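PDB 5K04: N-terminal acetyltransferase B complex subunit MDM20 from Candida albicans, which probably serves as the non-catalytic, helical-repeat subunit that scaffolds the catalytic subunit of the NatB complex, which acetylates protein N-termini. Local coordinates for residues A[381-384]-A[389-392]; A[397-402]-A[732-737]; A[421-426]-A[709-714]. All coordinates share one frame; numbering follows the deposited sequence.

Contact 1 of 3, residues A[381-384]-A[389-392]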
ATOM      1  N   VAL A 381     -14.118  21.061   6.068  1.00 44.11           N
ATOM      2  CA  VAL A 381     -14.021  20.590   4.689  1.00 44.30           C
ATOM      3  C   VAL A 381     -15.039  21.306   3.806  1.00 45.81           C
ATOM      4  O   VAL A 381     -14.726  21.719   2.681  1.00 38.14           O
ATOM      5  CB  VAL A 381     -14.186  19.061   4.633  1.00 45.56           C
ATOM      6  CG1 VAL A 381     -14.217  18.604   3.203  1.00 46.34           C
ATOM      7  CG2 VAL A 381     -13.047  18.388   5.376  1.00 37.77           C
ATOM      8  N   SER A 382     -16.261  21.491   4.315  1.00 47.35           N
ATOM      9  CA  SER A 382     -17.299  22.192   3.563  1.00 47.50           C
ATOM     10  C   SER A 382     -16.928  23.640   3.295  1.00 46.56           C
ATOM     11  O   SER A 382     -17.403  24.232   2.319  1.00 47.48           O
ATOM     12  CB  SER A 382     -18.628  22.140   4.318  1.00 46.02           C
ATOM     13  OG  SER A 382     -19.065  20.808   4.449  1.00 43.65           O
ATOM     14  N   ASP A 383     -16.090  24.230   4.148  1.00 49.32           N
ATOM     15  CA  ASP A 383     -15.714  25.634   4.005  1.00 47.01           C
ATOM     16  C   ASP A 383     -14.557  25.848   3.028  1.00 45.23           C
ATOM     17  O   ASP A 383     -14.317  26.991   2.628  1.00 36.41           O
ATOM     18  CB  ASP A 383     -15.345  26.200   5.379  1.00 47.00           C
ATOM     19  CG  ASP A 383     -14.997  27.673   5.344  1.00 44.93           C
ATOM     20  OD1 ASP A 383     -15.842  28.474   4.881  1.00 39.14           O
ATOM     21  OD2 ASP A 383     -13.898  28.033   5.821  1.00 37.82           O
ATOM     22  N   LEU A 384     -13.843  24.784   2.632  1.00 42.34           N
ATOM     23  CA  LEU A 384     -12.635  24.932   1.822  1.00 44.70           C
ATOM     24  C   LEU A 384     -12.994  25.397   0.418  1.00 50.03           C
ATOM     25  O   LEU A 384     -13.835  24.787  -0.250  1.00 44.69           O
ATOM     26  CB  LEU A 384     -11.882  23.613   1.763  1.00 43.18           C
ATOM     27  CG  LEU A 384     -11.229  23.161   3.074  1.00 45.68           C
ATOM     28  CD1 LEU A 384     -10.697  21.761   2.923  1.00 35.27           C
ATOM     29  CD2 LEU A 384     -10.120  24.126   3.517  1.00 40.12           C
ATOM     30  N   GLN A 389      -6.309  32.661   1.559  1.00 46.48           N
ATOM     31  CA  GLN A 389      -6.818  33.135   2.843  1.00 48.46           C
ATOM     32  C   GLN A 389      -7.674  32.077   3.532  1.00 46.25           C
ATOM     33  O   GLN A 389      -7.609  31.914   4.756  1.00 33.08           O
ATOM     34  CB  GLN A 389      -7.635  34.407   2.631  1.00 48.57           C
ATOM     35  CG  GLN A 389      -8.241  35.007   3.873  1.00 56.04           C
ATOM     36  CD  GLN A 389      -8.560  36.464   3.640  1.00 76.59           C
ATOM     37  OE1 GLN A 389      -8.417  36.969   2.523  1.00 79.82           O
ATOM     38  NE2 GLN A 389      -8.993  37.154   4.683  1.00 82.12           N
ATOM     39  N   ASN A 390      -8.514  31.374   2.766  1.00 44.44           N
ATOM     40  CA  ASN A 390      -9.339  30.340   3.374  1.00 47.04           C
ATOM     41  C   ASN A 390      -8.482  29.170   3.833  1.00 43.25           C
ATOM     42  O   ASN A 390      -8.722  28.589   4.896  1.00 29.44           O
ATOM     43  CB  ASN A 390     -10.404  29.884   2.382  1.00 42.97           C
ATOM     44  CG  ASN A 390     -11.141  28.640   2.846  1.00 45.03           C
ATOM     45  OD1 ASN A 390     -10.686  27.523   2.638  1.00 30.95           O
ATOM     46  ND2 ASN A 390     -12.302  28.836   3.453  1.00 50.14           N
ATOM     47  N   THR A 391      -7.462  28.833   3.044  1.00 51.65           N
ATOM     48  CA  THR A 391      -6.560  27.736   3.384  1.00 45.57           C
ATOM     49  C   THR A 391      -5.785  28.037   4.663  1.00 37.94           C
ATOM     50  O   THR A 391      -5.649  27.178   5.542  1.00 29.79           O
ATOM     51  CB  THR A 391      -5.622  27.500   2.201  1.00 40.18           C
ATOM     52  OG1 THR A 391      -6.390  26.982   1.111  1.00 26.96           O
ATOM     53  CG2 THR A 391      -4.489  26.538   2.558  1.00 43.25           C
ATOM     54  N   ILE A 392      -5.294  29.269   4.790  1.00 42.00           N
ATOM     55  CA  ILE A 392      -4.548  29.668   5.973  1.00 42.14           C
ATOM     56  C   ILE A 392      -5.462  29.721   7.189  1.00 44.43           C
ATOM     57  O   ILE A 392      -5.095  29.263   8.280  1.00 37.55           O
ATOM     58  CB  ILE A 392      -3.855  31.017   5.716  1.00 46.15           C
ATOM     59  CG1 ILE A 392      -2.708  30.847   4.713  1.00 48.36           C
ATOM     60  CG2 ILE A 392      -3.366  31.635   7.018  1.00 38.98           C
ATOM     61  CD1 ILE A 392      -2.061  32.169   4.294  1.00 44.99           C
TER

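Contact 2 of 3, residues A[397-402]-A[732-737]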
ATOM      1  N   LEU A 397      -7.305  26.689  12.210  1.00 49.92           N
ATOM      2  CA  LEU A 397      -8.332  25.954  12.940  1.00 50.33           C
ATOM      3  C   LEU A 397      -7.907  24.507  13.185  1.00 44.61           C
ATOM      4  O   LEU A 397      -8.075  23.988  14.295  1.00 30.63           O
ATOM      5  CB  LEU A 397      -9.664  26.027  12.186  1.00 45.12           C
ATOM      6  CG  LEU A 397     -10.284  27.427  12.028  1.00 45.73           C
ATOM      7  CD1 LEU A 397     -11.465  27.462  11.038  1.00 39.26           C
ATOM      8  CD2 LEU A 397     -10.729  27.976  13.378  1.00 49.99           C
ATOM      9  N   LEU A 398      -7.326  23.854  12.174  1.00 49.84           N
ATOM     10  CA  LEU A 398      -6.851  22.477  12.340  1.00 46.57           C
ATOM     11  C   LEU A 398      -5.807  22.384  13.448  1.00 39.78           C
ATOM     12  O   LEU A 398      -5.934  21.566  14.363  1.00 32.43           O
ATOM     13  CB  LEU A 398      -6.289  21.951  11.014  1.00 39.25           C
ATOM     14  CG  LEU A 398      -7.341  21.678   9.931  1.00 44.10           C
ATOM     15  CD1 LEU A 398      -6.694  21.183   8.656  1.00 40.52           C
ATOM     16  CD2 LEU A 398      -8.418  20.668  10.398  1.00 39.07           C
ATOM     17  N   LYS A 399      -4.781  23.250  13.395  1.00 41.61           N
ATOM     18  CA  LYS A 399      -3.766  23.295  14.449  1.00 39.35           C
ATOM     19  C   LYS A 399      -4.394  23.528  15.818  1.00 39.55           C
ATOM     20  O   LYS A 399      -3.961  22.941  16.815  1.00 37.49           O
ATOM     21  CB  LYS A 399      -2.727  24.386  14.158  1.00 33.72           C
ATOM     22  CG  LYS A 399      -1.928  24.160  12.890  1.00 41.76           C
ATOM     23  CD  LYS A 399      -1.075  25.363  12.552  1.00 43.27           C
ATOM     24  CE  LYS A 399      -0.050  25.633  13.647  1.00 47.63           C
ATOM     25  NZ  LYS A 399       0.578  26.965  13.448  1.00 46.34           N
ATOM     26  N   HIS A 400      -5.409  24.391  15.888  1.00 42.67           N
ATOM     27  CA  HIS A 400      -6.022  24.674  17.182  1.00 46.59           C
ATOM     28  C   HIS A 400      -6.720  23.445  17.737  1.00 41.20           C
ATOM     29  O   HIS A 400      -6.556  23.109  18.913  1.00 32.77           O
ATOM     30  CB  HIS A 400      -7.008  25.835  17.075  1.00 45.41           C
ATOM     31  CG  HIS A 400      -7.651  26.173  18.379  1.00 49.06           C
ATOM     32  ND1 HIS A 400      -8.893  25.696  18.744  1.00 54.67           N
ATOM     33  CD2 HIS A 400      -7.203  26.894  19.430  1.00 51.36           C
ATOM     34  CE1 HIS A 400      -9.189  26.126  19.956  1.00 49.12           C
ATOM     35  NE2 HIS A 400      -8.181  26.855  20.393  1.00 53.77           N
ATOM     36  N   LEU A 401      -7.495  22.761  16.894  1.00 51.37           N
ATOM     37  CA  LEU A 401      -8.123  21.501  17.279  1.00 50.57           C
ATOM     38  C   LEU A 401      -7.091  20.455  17.705  1.00 45.48           C
ATOM     39  O   LEU A 401      -7.321  19.700  18.659  1.00 34.08           O
ATOM     40  CB  LEU A 401      -8.971  20.982  16.116  1.00 43.04           C
ATOM     41  CG  LEU A 401     -10.027  21.964  15.598  1.00 44.26           C
ATOM     42  CD1 LEU A 401     -10.767  21.405  14.402  1.00 40.23           C
ATOM     43  CD2 LEU A 401     -10.998  22.373  16.701  1.00 39.69           C
ATOM     44  N   LEU A 402      -5.948  20.397  17.014  1.00 48.08           N
ATOM     45  CA  LEU A 402      -4.935  19.383  17.306  1.00 43.93           C
ATOM     46  C   LEU A 402      -4.203  19.639  18.618  1.00 39.08           C
ATOM     47  O   LEU A 402      -3.563  18.715  19.130  1.00 33.37           O
ATOM     48  CB  LEU A 402      -3.927  19.276  16.147  1.00 39.03           C
ATOM     49  CG  LEU A 402      -4.413  18.499  14.910  1.00 37.92           C
ATOM     50  CD1 LEU A 402      -3.574  18.725  13.654  1.00 31.78           C
ATOM     51  CD2 LEU A 402      -4.460  17.005  15.241  1.00 37.37           C
ATOM     52  N   LYS A 732       0.667  33.068  11.053  1.00 59.01           N
ATOM     53  CA  LYS A 732       1.110  33.978   9.999  1.00 55.08           C
ATOM     54  C   LYS A 732       2.621  34.105   9.994  1.00 52.55           C
ATOM     55  O   LYS A 732       3.249  34.087   8.929  1.00 36.82           O
ATOM     56  CB  LYS A 732       0.459  35.352  10.164  1.00 46.14           C
ATOM     57  CG  LYS A 732      -0.846  35.507   9.394  1.00 50.91           C
ATOM     58  CD  LYS A 732      -1.592  36.770   9.810  1.00 61.37           C
ATOM     59  CE  LYS A 732      -0.671  37.983   9.824  1.00 72.05           C
ATOM     60  NZ  LYS A 732      -1.392  39.238  10.237  1.00 81.83           N
ATOM     61  N   LEU A 733       3.227  34.203  11.182  1.00 58.98           N
ATOM     62  CA  LEU A 733       4.675  34.350  11.253  1.00 55.22           C
ATOM     63  C   LEU A 733       5.383  33.075  10.813  1.00 47.44           C
ATOM     64  O   LEU A 733       6.367  33.130  10.069  1.00 41.94           O
ATOM     65  CB  LEU A 733       5.081  34.741  12.666  1.00 62.26           C
ATOM     66  CG  LEU A 733       6.498  35.288  12.814  1.00 74.36           C
ATOM     67  CD1 LEU A 733       6.905  36.119  11.585  1.00 80.67           C
ATOM     68  CD2 LEU A 733       6.580  36.121  14.077  1.00 73.17           C
ATOM     69  N   GLU A 734       4.895  31.918  11.267  1.00 51.61           N
ATOM     70  CA  GLU A 734       5.487  30.642  10.874  1.00 53.49           C
ATOM     71  C   GLU A 734       5.345  30.410   9.366  1.00 53.40           C
ATOM     72  O   GLU A 734       6.274  29.924   8.707  1.00 39.77           O
ATOM     73  CB  GLU A 734       4.829  29.516  11.682  1.00 55.98           C
ATOM     74  CG  GLU A 734       5.065  28.101  11.138  1.00 74.35           C
ATOM     75  CD  GLU A 734       4.109  27.062  11.731  1.00 80.85           C
ATOM     76  OE1 GLU A 734       4.460  26.464  12.770  1.00 77.59           O
ATOM     77  OE2 GLU A 734       3.005  26.857  11.159  1.00 77.31           O
ATOM     78  N   ILE A 735       4.199  30.789   8.801  1.00 51.91           N
ATOM     79  CA  ILE A 735       3.968  30.592   7.376  1.00 49.13           C
ATOM     80  C   ILE A 735       4.826  31.544   6.552  1.00 46.12           C
ATOM     81  O   ILE A 735       5.392  31.149   5.523  1.00 35.47           O
ATOM     82  CB  ILE A 735       2.466  30.739   7.073  1.00 46.27           C
ATOM     83  CG1 ILE A 735       1.742  29.492   7.605  1.00 41.01           C
ATOM     84  CG2 ILE A 735       2.219  30.979   5.585  1.00 39.94           C
ATOM     85  CD1 ILE A 735       0.289  29.376   7.195  1.00 43.65           C
ATOM     86  N   LYS A 736       4.963  32.805   7.004  1.00 44.22           N
ATOM     87  CA  LYS A 736       5.822  33.753   6.302  1.00 45.07           C
ATOM     88  C   LYS A 736       7.285  33.330   6.363  1.00 48.24           C
ATOM     89  O   LYS A 736       8.002  33.427   5.360  1.00 41.74           O
ATOM     90  CB  LYS A 736       5.654  35.168   6.863  1.00 45.58           C
ATOM     91  CG  LYS A 736       4.270  35.769   6.592  1.00 51.32           C
ATOM     92  CD  LYS A 736       4.251  37.275   6.664  1.00 48.43           C
ATOM     93  CE  LYS A 736       4.599  37.813   8.030  1.00 57.88           C
ATOM     94  NZ  LYS A 736       4.655  39.319   7.983  1.00 58.41           N
ATOM     95  N   SER A 737       7.745  32.859   7.528  1.00 46.99           N
ATOM     96  CA  SER A 737       9.130  32.407   7.639  1.00 44.49           C
ATOM     97  C   SER A 737       9.379  31.176   6.774  1.00 44.74           C
ATOM     98  O   SER A 737      10.450  31.038   6.168  1.00 35.48           O
ATOM     99  CB  SER A 737       9.478  32.105   9.100  1.00 42.05           C
ATOM    100  OG  SER A 737       9.485  33.286   9.882  1.00 50.83           O
TER

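Contact 3 of 3, residues A[421-426]-A[709-714]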
ATOM      1  N   GLN A 421      -0.938  23.095  -0.467  1.00 37.26           N
ATOM      2  CA  GLN A 421      -1.460  24.135  -1.351  1.00 39.26           C
ATOM      3  C   GLN A 421      -0.578  25.378  -1.386  1.00 39.57           C
ATOM      4  O   GLN A 421      -0.788  26.252  -2.235  1.00 28.09           O
ATOM      5  CB  GLN A 421      -2.864  24.566  -0.910  1.00 35.05           C
ATOM      6  CG  GLN A 421      -3.861  23.440  -0.763  1.00 35.87           C
ATOM      7  CD  GLN A 421      -3.972  22.621  -2.037  1.00 42.45           C
ATOM      8  OE1 GLN A 421      -4.309  23.140  -3.095  1.00 36.20           O
ATOM      9  NE2 GLN A 421      -3.651  21.336  -1.941  1.00 50.21           N
ATOM     10  N   LEU A 422       0.359  25.494  -0.460  1.00 44.74           N
ATOM     11  CA  LEU A 422       1.167  26.684  -0.267  1.00 44.23           C
ATOM     12  C   LEU A 422       2.632  26.342  -0.514  1.00 41.96           C
ATOM     13  O   LEU A 422       2.988  25.184  -0.771  1.00 24.87           O
ATOM     14  CB  LEU A 422       0.980  27.240   1.147  1.00 39.18           C
ATOM     15  CG  LEU A 422      -0.456  27.563   1.553  1.00 47.15           C
ATOM     16  CD1 LEU A 422      -0.512  27.942   3.049  1.00 42.35           C
ATOM     17  CD2 LEU A 422      -1.058  28.667   0.666  1.00 38.58           C
ATOM     18  N   ASN A 423       3.474  27.378  -0.447  1.00 36.09           N
ATOM     19  CA  ASN A 423       4.918  27.231  -0.524  1.00 39.60           C
ATOM     20  C   ASN A 423       5.547  26.988   0.845  1.00 41.54           C
ATOM     21  O   ASN A 423       6.762  27.159   1.008  1.00 36.42           O
ATOM     22  CB  ASN A 423       5.529  28.459  -1.203  1.00 40.18           C
ATOM     23  CG  ASN A 423       5.051  28.614  -2.628  1.00 40.12           C
ATOM     24  OD1 ASN A 423       5.211  27.713  -3.464  1.00 30.62           O
ATOM     25  ND2 ASN A 423       4.443  29.749  -2.913  1.00 45.50           N
ATOM     26  N   THR A 424       4.732  26.580   1.823  1.00 46.17           N
ATOM     27  CA  THR A 424       5.168  26.240   3.175  1.00 43.76           C
ATOM     28  C   THR A 424       5.679  24.794   3.235  1.00 44.58           C
ATOM     29  O   THR A 424       5.244  23.973   4.044  1.00 30.66           O
ATOM     30  CB  THR A 424       4.005  26.447   4.136  1.00 41.91           C
ATOM     31  OG1 THR A 424       2.879  25.686   3.675  1.00 37.02           O
ATOM     32  CG2 THR A 424       3.611  27.900   4.184  1.00 42.27           C
ATOM     33  N   ASN A 425       6.634  24.486   2.355  1.00 47.52           N
ATOM     34  CA  ASN A 425       7.056  23.101   2.153  1.00 46.63           C
ATOM     35  C   ASN A 425       7.854  22.563   3.336  1.00 45.34           C
ATOM     36  O   ASN A 425       8.031  21.345   3.461  1.00 36.67           O
ATOM     37  CB  ASN A 425       7.852  23.036   0.857  1.00 44.30           C
ATOM     38  CG  ASN A 425       7.162  23.787  -0.280  1.00 44.26           C
ATOM     39  OD1 ASN A 425       5.946  23.671  -0.484  1.00 32.85           O
ATOM     40  ND2 ASN A 425       7.932  24.592  -0.997  1.00 43.78           N
ATOM     41  N   ASP A 426       8.258  23.477   4.214  1.00 50.10           N
ATOM     42  CA  ASP A 426       9.017  23.241   5.435  1.00 51.26           C
ATOM     43  C   ASP A 426       8.263  22.371   6.447  1.00 43.32           C
ATOM     44  O   ASP A 426       8.890  21.710   7.276  1.00 32.46           O
ATOM     45  CB  ASP A 426       9.291  24.636   6.036  1.00 44.28           C
ATOM     46  CG  ASP A 426      10.618  24.769   6.627  1.00 53.27           C
ATOM     47  OD1 ASP A 426      10.982  23.922   7.463  1.00 71.29           O
ATOM     48  OD2 ASP A 426      11.305  25.747   6.272  1.00 58.25           O
ATOM     49  N   GLN A 709       8.542  38.827  -0.676  1.00 46.65           N
ATOM     50  CA  GLN A 709       7.949  40.058  -0.148  1.00 49.16           C
ATOM     51  C   GLN A 709       6.487  40.171  -0.542  1.00 46.90           C
ATOM     52  O   GLN A 709       5.622  40.467   0.289  1.00 41.58           O
ATOM     53  CB  GLN A 709       8.713  41.292  -0.657  1.00 51.35           C
ATOM     54  CG  GLN A 709      10.141  41.457  -0.150  1.00 54.10           C
ATOM     55  CD  GLN A 709      11.161  40.564  -0.860  1.00 68.81           C
ATOM     56  OE1 GLN A 709      10.861  39.896  -1.852  1.00 58.17           O
ATOM     57  NE2 GLN A 709      12.376  40.547  -0.337  1.00 88.95           N
ATOM     58  N   ARG A 710       6.195  39.933  -1.816  1.00 50.92           N
ATOM     59  CA  ARG A 710       4.823  40.028  -2.290  1.00 53.04           C
ATOM     60  C   ARG A 710       3.918  39.015  -1.591  1.00 49.39           C
ATOM     61  O   ARG A 710       2.773  39.326  -1.252  1.00 40.98           O
ATOM     62  CB  ARG A 710       4.825  39.861  -3.807  1.00 50.17           C
ATOM     63  CG  ARG A 710       5.617  40.998  -4.464  1.00 55.97           C
ATOM     64  CD  ARG A 710       6.003  40.744  -5.907  1.00 54.95           C
ATOM     65  NE  ARG A 710       4.840  40.542  -6.757  1.00 67.55           N
ATOM     66  CZ  ARG A 710       4.901  39.978  -7.957  1.00 72.70           C
ATOM     67  NH1 ARG A 710       6.072  39.575  -8.434  1.00 71.11           N
ATOM     68  NH2 ARG A 710       3.799  39.815  -8.673  1.00 76.22           N
ATOM     69  N   GLN A 711       4.422  37.803  -1.343  1.00 51.72           N
ATOM     70  CA  GLN A 711       3.655  36.827  -0.572  1.00 43.86           C
ATOM     71  C   GLN A 711       3.436  37.306   0.864  1.00 42.92           C
ATOM     72  O   GLN A 711       2.336  37.159   1.414  1.00 38.01           O
ATOM     73  CB  GLN A 711       4.364  35.470  -0.594  1.00 38.00           C
ATOM     74  CG  GLN A 711       4.057  34.625  -1.823  1.00 42.27           C
ATOM     75  CD  GLN A 711       4.854  33.327  -1.837  1.00 44.73           C
ATOM     76  OE1 GLN A 711       4.371  32.266  -1.423  1.00 37.09           O
ATOM     77  NE2 GLN A 711       6.095  33.419  -2.291  1.00 47.01           N
ATOM     78  N   HIS A 712       4.470  37.887   1.485  1.00 45.16           N
ATOM     79  CA  HIS A 712       4.326  38.433   2.835  1.00 51.24           C
ATOM     80  C   HIS A 712       3.312  39.574   2.881  1.00 50.58           C
ATOM     81  O   HIS A 712       2.582  39.723   3.869  1.00 41.91           O
ATOM     82  CB  HIS A 712       5.688  38.904   3.357  1.00 46.41           C
ATOM     83  CG  HIS A 712       6.610  37.785   3.712  1.00 51.17           C
ATOM     84  ND1 HIS A 712       7.833  37.985   4.316  1.00 51.48           N
ATOM     85  CD2 HIS A 712       6.484  36.447   3.550  1.00 45.52           C
ATOM     86  CE1 HIS A 712       8.415  36.816   4.524  1.00 49.38           C
ATOM     87  NE2 HIS A 712       7.617  35.866   4.068  1.00 50.35           N
ATOM     88  N   GLU A 713       3.268  40.401   1.827  1.00 52.70           N
ATOM     89  CA  GLU A 713       2.329  41.521   1.773  1.00 51.85           C
ATOM     90  C   GLU A 713       0.889  41.034   1.644  1.00 53.55           C
ATOM     91  O   GLU A 713      -0.021  41.594   2.266  1.00 49.15           O
ATOM     92  CB  GLU A 713       2.678  42.450   0.606  1.00 49.09           C
ATOM     93  CG  GLU A 713       4.002  43.181   0.767  1.00 69.34           C
ATOM     94  CD  GLU A 713       4.364  44.056  -0.432  1.00 75.02           C
ATOM     95  OE1 GLU A 713       3.732  43.914  -1.501  1.00 70.36           O
ATOM     96  OE2 GLU A 713       5.297  44.877  -0.297  1.00 75.57           O
ATOM     97  N   ILE A 714       0.665  40.001   0.829  1.00 59.71           N
ATOM     98  CA  ILE A 714      -0.680  39.451   0.656  1.00 60.05           C
ATOM     99  C   ILE A 714      -1.176  38.872   1.972  1.00 57.47           C
ATOM    100  O   ILE A 714      -2.336  39.058   2.356  1.00 57.32           O
ATOM    101  CB  ILE A 714      -0.676  38.389  -0.464  1.00 55.42           C
ATOM    102  CG1 ILE A 714      -0.262  39.001  -1.813  1.00 50.85           C
ATOM    103  CG2 ILE A 714      -2.023  37.690  -0.572  1.00 46.78           C
ATOM    104  CD1 ILE A 714       0.222  37.952  -2.824  1.00 45.68           C
TER
HETATM  105  O   HOH W   1       2.393  30.348   0.144  1.00 26.01           O

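Contact 1 of 3, residues A[381-384]-A[389-392]
The side-chain amide of Asn-390 reaches back across a tight helical connection to Asp-383 and Leu-384. Two weak hydrogen bonds leave the same nitrogen: ND2 of Asn-390 lies 2.9 Å from the backbone O of Asp-383 and 3.0 Å from OD2 of Asp-383. Both are bent, at 126° and 122°. The side chain of Asp-383 runs past that of Asn-390 in the opposite direction, with carboxylate and amide planes 53° apart. OD2 also takes a salt bridge from Lys-393 and a hydrogen bond from Asn-394, so the carboxylate is gripped chiefly by the helix that follows. The segments lie where two successive, roughly antiparallel helices, 372-383 and 388-404, are joined by a short turn, as in the helical hairpins of TPR-like repeats. On the other end of the amide, Asn-390 OD1 receives a weak bond from the backbone N of Asp-385, inside that turn. Leu-384 supplies the nonpolar part, its side chain crossing that of Asn-390 at about a right angle. Leu-384 CA comes within 3.3 Å of Asn-390 OD1, and CD2 of Leu-384 within 3.6 Å of that oxygen, while Trp-414 and Leu-418 of helix 409-419 also touch the leucine.

Contact 2 of 3, residues A[397-402]-A[732-737]
A single surface salt bridge, Lys-399 to Glu-734, joins helix 388-404 of the TPR-like helical array to the C-terminal helix 729-747, some 330 residues further along the chain. The backbones stay well apart: the nearest CA atoms, those of Lys-399 and Glu-734, are 12.3 Å from each other, and the gap is spanned by two long side chains that come from opposite directions. Only 62 Å² is buried between the segments, and no other residue pair of theirs comes within 4.5 Å. Lys-399 leaves its helix with CG anti to the carbonyl carbon and then bends at chi3 (62°), whereas Glu-734 runs extended beyond CG. Its carboxylate is met mainly through one oxygen. NZ of Lys-399 stands 3.3 Å from OE2 of Glu-734, a long and weak hydrogen bond within the ion pair. The ammonium has a firmer partner in the hydroxyl OG1 of Thr-731, near the start of the same C-terminal helix, so Lys-399 is tied to that helix at two points. Tyr-419 of helix 409-419 touches both Lys-399 and Glu-734, placing a third helix against the bridge, and Leu-427 also packs on the glutamate. Within the C-terminal helix, Ser-737 folds back on the preceding turn, where its N and OG reach the carbonyl O of Leu-733 from opposite faces of its plane. The hydroxyl lies 34° out of that plane, with OG of Ser-737 3.1 Å from O of Leu-733.

Contact 3 of 3, residues A[421-426]-A[709-714]
Two buried amides, Asn-423 and Gln-711, join the loop between helices 409-419 and 429-434 to helix 707-717, late in this all-helical, TPR-like chain. The direct hydrogen bond runs from ND2 of Asn-423 to OE1 of Gln-711 at 2.9 Å and is fairly straight (157°). The two groups are differently placed in it: OE1 lies close to the amide plane of Asn-423, but ND2 sits above the carbonyl plane of Gln-711, 39° out of it. The amide planes are almost perpendicular, 82° apart, and the side chains cross at about a right angle. Gln-711 reaches the loop because its chain stays extended beyond CG.

Partners elsewhere hold both amides. Asn-423 OD1 is hydrogen-bonded to Thr-663 OG1, its strongest polar partner, and ND2 has a further weak bond to Ser-659 O. Gln-711 NE2 turns back to Leu-707 O in its own helix, which would restrain the rotation of that amide with OE1 facing the loop. Nonpolar cover comes from Leu-662, which touches both residues, and from Leu-657, Leu-658 and Ile-739 around the glutamine.

A water-mediated link doubles the direct bond. The water accepts from the backbone N of Asn-423 at 3.2 Å and donates to OE1 of Gln-711, likewise at 3.2 Å from the water oxygen.

Overall arrangement
The three contacts cluster on one side of the chain's centre, with contact 2 about 13 Å from each of the others and contacts 1 and 3 about 16 Å apart, centre to centre. Contact 1 is local, whereas contacts 2 and 3 bring residues near 400 and 420 against the C-terminal helices. Helix 388-404 serves both contacts 1 and 2, and the successive helices 707-717 and 729-747 serve contacts 3 and 2. Along the sequence, contact 1 closes first, and the span of contact 3 falls within that of contact 2. Ile-392 packs on both Ile-735 and Leu-422, so helix 388-404 meets both the C-terminal helix and the loop after helix 409-419.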